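Alpha-glucosidase (Bacteroides thetaiotaomicron, PDB 5XFM) probably hydrolyses beta-L-arabinopyranosides and alpha-galactosides, as a bifunctional glycoside hydrolase of family 97 with a bound calcium ion. Local coordinates at residues A[142-148]-A[228-234]; A[156-161]-A[188-194]. The protein carries 1 engineered substitution. One frame throughout, in Å; residues are numbered along the deposited sequence.

Overall arrangement
Both contacts belong to the N-terminal beta-sandwich part of this family 97 glycoside hydrolase, on the same side of the chain's centre and about 15 Å apart between their own centres. Interaction 1 pairs strand 136-147 with strand 231-235 in one antiparallel sheet. Interaction 2 is nested inside the loop that this pairing closes: it joins the loop after strand 153-156 to the loop before strand 197-200, both strands of the other large sheet. The two contacts touch where Tyr232 packs on Tyr193 and Leu156. Interaction 2 is instead a junction of loops bridged by individual waters, with the calcium ion about 12 Å from the side chain of Ser160.

Interaction 1: A[142-148]-A[228-234]; sequences EQTGFRF and EGNLYTV
Both terminal nitrogens of Arg147 converge on one carboxylate oxygen: NH2 and NH1 reach Glu228 OE1 at 2.9 and 3.0 Å, a forked salt bridge on the Arg147 and Leu231 face of an antiparallel strand pair in the N-terminal beta-sandwich. The oxygen lies in the guanidinium plane, whereas both nitrogens approach it from the same face of the carboxylate, NH2 on the syn side and NH1 on the anti side. Water 1 donates to Glu228 OE2 and accepts a weak bond from Arg147 NH2. NH1 also makes a weak bond to Asn230 OD1 at 3.1 Å; Arg147 CG lies 3.6 Å from Asn230 CG, with guanidinium and amide planes 79° apart. CG of Arg147 stands anti to the backbone N (chi1 -171°) and the chain bends at chi3, which carries the guanidinium back over Leu231, whose CB lies beneath one of its faces. Lys52 O takes the NE hydrogen and helps to fix the group's rotation.

In the backbone, Phe146 and Tyr232 form a hydrogen-bonded pair, each N donating to the other's O at 2.9 Å. Gly145-Thr233 and Arg147-Leu231 are the flanking non-hydrogen-bonded pairs. Gly145 has no side chain to compete with Leu231 CD1, which settles 3.5 Å from Phe146 O. Val234 N to Thr144 O and Phe148 N to Asn230 O are the end bonds; Asn230 and Leu231 form a classic beta bulge.

Phe199 stacks on Phe148 and meets Tyr232 edge-to-face. Phe148 and Tyr232 themselves touch rim to rim with planes 71° apart, Phe148 CE2 lying 3.7 Å from Tyr232 CD1.

Interaction 2: A[156-161]-A[188-194]; sequences LCPQSD and QYGHGYT
Gly192 O is gripped twice, by Gln159 N at 2.9 Å and by water 4, which also donates to Gln159 O and accepts from His191 N. This water thus ties the two loops together. The partner backbone bond, Thr194 N to Cys157 O, is longer at 3.3 Å, and together the two bracket the single bridge between Pro158 and Tyr193.

Two aromatic rings take CH-pi contacts. Leu156 CD1 stands over the centre of the Tyr193 ring, 3.6 Å from the centroid and only 4° off the normal. Tyr189 receives Ser160 CA on one face, again a CH-pi contact, and Gln188 CG on the other, while its hydroxyl bonds Glu175. Thr194 CG2 packs against Gln159 CB at 3.7 Å; the glutamine chain, bent at chi2 (68°), curls past the methyl.

Asp161 OD1 meets the edge of the His191 ring in its plane, taking a weak bond from NE2 at 2.9 Å, with the carboxylate turned 85° to the ring. Water 5 links the same oxygen to Tyr189 O. One backbone bridge, two hydrogen bonds and bridging waters thus join the loops next to strands 153-156 and 197-200 within the N-terminal beta-sandwich of this family 97 enzyme.

Interaction 1: A[142-148]-A[228-234]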
loop_
_atom_site.group_PDB
_atom_site.type_symbol
_atom_site.label_atom_id
_atom_site.label_comp_id
_atom_site.label_asym_id
_atom_site.label_seq_id
_atom_site.Cartn_x
_atom_site.Cartn_y
_atom_site.Cartn_z
ATOM N N GLU A 142 -3.779 -15.306 -17.641
ATOM C CA GLU A 142 -4.417 -15.976 -16.512
ATOM C C GLU A 142 -5.932 -15.935 -16.670
ATOM O O GLU A 142 -6.496 -14.910 -17.052
ATOM C CB GLU A 142 -3.998 -15.353 -15.172
ATOM C CG GLU A 142 -2.767 -16.002 -14.555
ATOM C CD GLU A 142 -2.370 -15.408 -13.212
ATOM O OE1 GLU A 142 -3.152 -15.496 -12.239
ATOM O OE2 GLU A 142 -1.254 -14.852 -13.126
ATOM N N GLN A 143 -6.575 -17.072 -16.428
ATOM C CA GLN A 143 -8.030 -17.149 -16.397
ATOM C C GLN A 143 -8.522 -16.835 -14.979
ATOM O O GLN A 143 -9.709 -16.592 -14.759
ATOM C CB GLN A 143 -8.495 -18.532 -16.861
ATOM C CG GLN A 143 -9.987 -18.800 -16.752
ATOM C CD GLN A 143 -10.415 -19.983 -17.599
ATOM O OE1 GLN A 143 -10.655 -19.847 -18.796
ATOM N NE2 GLN A 143 -10.496 -21.156 -16.981
ATOM N N THR A 144 -7.586 -16.846 -14.030
ATOM C CA THR A 144 -7.855 -16.599 -12.610
ATOM C C THR A 144 -8.870 -15.486 -12.399
ATOM O O THR A 144 -8.700 -14.370 -12.902
ATOM C CB THR A 144 -6.559 -16.225 -11.855
ATOM O OG1 THR A 144 -5.530 -17.178 -12.151
ATOM C CG2 THR A 144 -6.797 -16.166 -10.346
ATOM N N GLY A 145 -9.921 -15.786 -11.647
ATOM C CA GLY A 145 -11.012 -14.838 -11.484
ATOM C C GLY A 145 -11.612 -14.765 -10.092
ATOM O O GLY A 145 -11.270 -15.541 -9.198
ATOM N N PHE A 146 -12.490 -13.785 -9.917
ATOM C CA PHE A 146 -13.225 -13.557 -8.681
ATOM C C PHE A 146 -14.669 -13.180 -9.028
ATOM O O PHE A 146 -14.923 -12.124 -9.621
ATOM C CB PHE A 146 -12.553 -12.463 -7.848
ATOM C CG PHE A 146 -11.069 -12.649 -7.701
ATOM C CD1 PHE A 146 -10.193 -12.119 -8.634
ATOM C CD2 PHE A 146 -10.551 -13.377 -6.645
ATOM C CE1 PHE A 146 -8.832 -12.301 -8.505
ATOM C CE2 PHE A 146 -9.186 -13.564 -6.514
ATOM C CZ PHE A 146 -8.330 -13.026 -7.445
ATOM N N ARG A 147 -15.600 -14.065 -8.691
ATOM C CA ARG A 147 -17.014 -13.861 -8.968
ATOM C C ARG A 147 -17.762 -13.594 -7.666
ATOM O O ARG A 147 -17.535 -14.270 -6.669
ATOM C CB ARG A 147 -17.602 -15.073 -9.689
ATOM C CG ARG A 147 -19.008 -14.855 -10.190
ATOM C CD ARG A 147 -19.603 -16.095 -10.845
ATOM N NE ARG A 147 -18.789 -16.663 -11.920
ATOM C CZ ARG A 147 -19.007 -16.425 -13.213
ATOM N NH1 ARG A 147 -19.975 -15.598 -13.571
ATOM N NH2 ARG A 147 -18.248 -16.986 -14.149
ATOM N N PHE A 148 -18.621 -12.581 -7.660
ATOM C CA PHE A 148 -19.278 -12.155 -6.424
ATOM C C PHE A 148 -20.789 -12.350 -6.424
ATOM O O PHE A 148 -21.407 -12.406 -7.485
ATOM C CB PHE A 148 -18.951 -10.686 -6.136
ATOM C CG PHE A 148 -17.497 -10.440 -5.885
ATOM C CD1 PHE A 148 -16.969 -10.579 -4.611
ATOM C CD2 PHE A 148 -16.655 -10.080 -6.920
ATOM C CE1 PHE A 148 -15.622 -10.354 -4.376
ATOM C CE2 PHE A 148 -15.311 -9.858 -6.690
ATOM C CZ PHE A 148 -14.797 -9.996 -5.417
ATOM N N GLU A 228 -19.956 -10.845 -17.480
ATOM C CA GLU A 228 -20.998 -11.753 -17.006
ATOM C C GLU A 228 -21.747 -11.213 -15.788
ATOM O O GLU A 228 -22.312 -11.982 -15.019
ATOM C CB GLU A 228 -20.401 -13.127 -16.684
ATOM C CG GLU A 228 -19.746 -13.802 -17.882
ATOM C CD GLU A 228 -19.100 -15.130 -17.540
ATOM O OE1 GLU A 228 -19.454 -15.723 -16.496
ATOM O OE2 GLU A 228 -18.224 -15.576 -18.309
ATOM N N GLY A 229 -21.715 -9.897 -15.597
ATOM C CA GLY A 229 -22.454 -9.264 -14.521
ATOM C C GLY A 229 -21.786 -9.244 -13.156
ATOM O O GLY A 229 -22.159 -8.446 -12.297
ATOM N N ASN A 230 -20.824 -10.135 -12.935
ATOM C CA ASN A 230 -20.246 -10.283 -11.601
ATOM C C ASN A 230 -18.820 -10.837 -11.530
ATOM O O ASN A 230 -18.350 -11.188 -10.449
ATOM C CB ASN A 230 -21.154 -11.192 -10.779
ATOM C CG ASN A 230 -21.405 -12.524 -11.466
ATOM O OD1 ASN A 230 -20.845 -12.801 -12.532
ATOM N ND2 ASN A 230 -22.238 -13.360 -10.856
ATOM N N LEU A 231 -18.131 -10.926 -12.663
ATOM C CA LEU A 231 -16.828 -11.589 -12.671
ATOM C C LEU A 231 -15.683 -10.639 -12.987
ATOM O O LEU A 231 -15.707 -9.936 -13.992
ATOM C CB LEU A 231 -16.814 -12.747 -13.674
ATOM C CG LEU A 231 -15.427 -13.385 -13.823
ATOM C CD1 LEU A 231 -15.042 -14.091 -12.543
ATOM C CD2 LEU A 231 -15.341 -14.327 -15.018
ATOM N N TYR A 232 -14.671 -10.649 -12.130
ATOM C CA TYR A 232 -13.458 -9.876 -12.358
ATOM C C TYR A 232 -12.313 -10.830 -12.633
ATOM O O TYR A 232 -12.087 -11.743 -11.865
ATOM C CB TYR A 232 -13.125 -9.004 -11.145
ATOM C CG TYR A 232 -14.181 -7.979 -10.837
ATOM C CD1 TYR A 232 -15.276 -8.304 -10.053
ATOM C CD2 TYR A 232 -14.089 -6.689 -11.340
ATOM C CE1 TYR A 232 -16.247 -7.376 -9.772
ATOM C CE2 TYR A 232 -15.051 -5.752 -11.056
ATOM C CZ TYR A 232 -16.132 -6.100 -10.272
ATOM O OH TYR A 232 -17.111 -5.176 -9.994
ATOM N N THR A 233 -11.601 -10.619 -13.732
ATOM C CA THR A 233 -10.513 -11.505 -14.125
ATOM C C THR A 233 -9.152 -10.838 -13.929
ATOM O O THR A 233 -8.996 -9.631 -14.132
ATOM C CB THR A 233 -10.679 -11.948 -15.586
ATOM O OG1 THR A 233 -11.892 -12.695 -15.701
ATOM C CG2 THR A 233 -9.516 -12.822 -16.040
ATOM N N VAL A 234 -8.178 -11.626 -13.494
ATOM C CA VAL A 234 -6.811 -11.154 -13.379
ATOM C C VAL A 234 -6.291 -10.762 -14.758
ATOM O O VAL A 234 -6.262 -11.583 -15.676
ATOM C CB VAL A 234 -5.895 -12.223 -12.767
ATOM C CG1 VAL A 234 -4.426 -11.769 -12.836
ATOM C CG2 VAL A 234 -6.315 -12.512 -11.331
HETATM O O HOH W 1 -17.049 -17.162 -16.600
#

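Interaction 2: A[156-161]-A[188-194]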
loop_
_atom_site.group_PDB
_atom_site.type_symbol
_atom_site.label_atom_id
_atom_site.label_comp_id
_atom_site.label_asym_id
_atom_site.label_seq_id
_atom_site.Cartn_x
_atom_site.Cartn_y
_atom_site.Cartn_z
ATOM N N LEU A 156 -13.636 0.746 -5.742
ATOM C CA LEU A 156 -12.531 0.566 -6.678
ATOM C C LEU A 156 -11.993 1.868 -7.269
ATOM O O LEU A 156 -12.735 2.835 -7.456
ATOM C CB LEU A 156 -12.978 -0.339 -7.832
ATOM C CG LEU A 156 -13.755 -1.604 -7.464
ATOM C CD1 LEU A 156 -14.332 -2.298 -8.695
ATOM C CD2 LEU A 156 -12.834 -2.544 -6.716
ATOM N N CYS A 157 -10.703 1.873 -7.585
ATOM C CA CYS A 157 -10.124 2.935 -8.398
ATOM C C CYS A 157 -9.604 2.319 -9.695
ATOM O O CYS A 157 -8.977 1.251 -9.686
ATOM C CB CYS A 157 -9.009 3.669 -7.649
ATOM S SG CYS A 157 -7.603 2.630 -7.194
ATOM N N PRO A 158 -9.861 2.992 -10.820
ATOM C CA PRO A 158 -9.583 2.412 -12.131
ATOM C C PRO A 158 -8.113 2.454 -12.498
ATOM O O PRO A 158 -7.363 3.280 -11.976
ATOM C CB PRO A 158 -10.385 3.306 -13.065
ATOM C CG PRO A 158 -10.277 4.655 -12.403
ATOM C CD PRO A 158 -10.378 4.369 -10.934
ATOM N N GLN A 159 -7.709 1.543 -13.372
ATOM C CA GLN A 159 -6.421 1.637 -14.036
ATOM C C GLN A 159 -6.536 2.634 -15.197
ATOM O O GLN A 159 -7.500 2.593 -15.959
ATOM C CB GLN A 159 -5.967 0.256 -14.523
ATOM C CG GLN A 159 -4.746 0.277 -15.429
ATOM C CD GLN A 159 -3.477 0.697 -14.713
ATOM O OE1 GLN A 159 -3.384 1.807 -14.185
ATOM N NE2 GLN A 159 -2.478 -0.175 -14.723
ATOM N N SER A 160 -5.565 3.532 -15.337
ATOM C CA SER A 160 -5.660 4.572 -16.365
ATOM C C SER A 160 -5.236 4.066 -17.742
ATOM O O SER A 160 -4.792 2.929 -17.886
ATOM C CB SER A 160 -4.814 5.797 -15.984
ATOM O OG SER A 160 -3.418 5.534 -16.089
ATOM N N ASP A 161 -5.400 4.910 -18.758
ATOM C CA ASP A 161 -4.764 4.671 -20.046
ATOM C C ASP A 161 -3.259 4.698 -19.831
ATOM O O ASP A 161 -2.782 5.161 -18.791
ATOM C CB ASP A 161 -5.158 5.721 -21.092
ATOM C CG ASP A 161 -6.645 5.738 -21.385
ATOM O OD1 ASP A 161 -7.225 4.651 -21.591
ATOM O OD2 ASP A 161 -7.228 6.845 -21.417
ATOM N N GLN A 188 -13.513 3.840 -15.492
ATOM C CA GLN A 188 -13.356 5.173 -16.083
ATOM C C GLN A 188 -12.597 5.147 -17.415
ATOM O O GLN A 188 -12.932 5.894 -18.334
ATOM C CB GLN A 188 -12.647 6.094 -15.085
ATOM C CG GLN A 188 -12.254 7.466 -15.623
ATOM C CD GLN A 188 -11.508 8.302 -14.596
ATOM O OE1 GLN A 188 -11.418 7.933 -13.423
ATOM N NE2 GLN A 188 -10.980 9.444 -15.028
ATOM N N TYR A 189 -11.581 4.293 -17.530
ATOM C CA TYR A 189 -10.783 4.252 -18.762
ATOM C C TYR A 189 -10.986 2.992 -19.605
ATOM O O TYR A 189 -10.421 2.878 -20.693
ATOM C CB TYR A 189 -9.292 4.377 -18.453
ATOM C CG TYR A 189 -8.883 5.599 -17.669
ATOM C CD1 TYR A 189 -8.939 5.608 -16.278
ATOM C CD2 TYR A 189 -8.420 6.736 -18.317
ATOM C CE1 TYR A 189 -8.550 6.725 -15.556
ATOM C CE2 TYR A 189 -8.033 7.858 -17.606
ATOM C CZ TYR A 189 -8.099 7.846 -16.226
ATOM O OH TYR A 189 -7.713 8.962 -15.512
ATOM N N GLY A 190 -11.771 2.044 -19.106
ATOM C CA GLY A 190 -11.939 0.773 -19.788
ATOM C C GLY A 190 -10.752 -0.168 -19.635
ATOM O O GLY A 190 -10.484 -0.995 -20.513
ATOM N N HIS A 191 -10.017 -0.042 -18.534
ATOM C CA HIS A 191 -8.897 -0.952 -18.304
ATOM C C HIS A 191 -8.981 -1.644 -16.944
ATOM O O HIS A 191 -7.968 -2.075 -16.398
ATOM C CB HIS A 191 -7.571 -0.200 -18.440
ATOM C CG HIS A 191 -7.369 0.422 -19.789
ATOM N ND1 HIS A 191 -7.300 -0.320 -20.949
ATOM C CD2 HIS A 191 -7.221 1.715 -20.162
ATOM C CE1 HIS A 191 -7.122 0.490 -21.979
ATOM N NE2 HIS A 191 -7.070 1.730 -21.529
ATOM N N GLY A 192 -10.194 -1.780 -16.417
ATOM C CA GLY A 192 -10.396 -2.390 -15.114
ATOM C C GLY A 192 -9.821 -1.589 -13.957
ATOM O O GLY A 192 -9.756 -0.366 -14.009
ATOM N N TYR A 193 -9.387 -2.281 -12.911
ATOM C CA TYR A 193 -9.051 -1.627 -11.648
ATOM C C TYR A 193 -7.740 -2.138 -11.062
ATOM O O TYR A 193 -7.405 -3.313 -11.206
ATOM C CB TYR A 193 -10.185 -1.841 -10.646
ATOM C CG TYR A 193 -11.544 -1.607 -11.255
ATOM C CD1 TYR A 193 -12.103 -0.339 -11.286
ATOM C CD2 TYR A 193 -12.257 -2.654 -11.825
ATOM C CE1 TYR A 193 -13.341 -0.125 -11.853
ATOM C CE2 TYR A 193 -13.494 -2.446 -12.398
ATOM C CZ TYR A 193 -14.030 -1.182 -12.409
ATOM O OH TYR A 193 -15.261 -0.977 -12.970
ATOM N N THR A 194 -6.997 -1.264 -10.397
ATOM C CA THR A 194 -5.750 -1.699 -9.780
ATOM C C THR A 194 -5.973 -2.166 -8.346
ATOM O O THR A 194 -6.880 -1.685 -7.658
ATOM C CB THR A 194 -4.673 -0.597 -9.798
ATOM O OG1 THR A 194 -5.119 0.537 -9.048
ATOM C CG2 THR A 194 -4.353 -0.208 -11.225
HETATM O O HOH W 2 -9.516 -0.558 -6.520
HETATM O O HOH W 3 -4.843 3.062 -10.432
HETATM O O HOH W 4 -10.018 1.622 -16.226
HETATM O O HOH W 5 -9.712 5.047 -22.468
#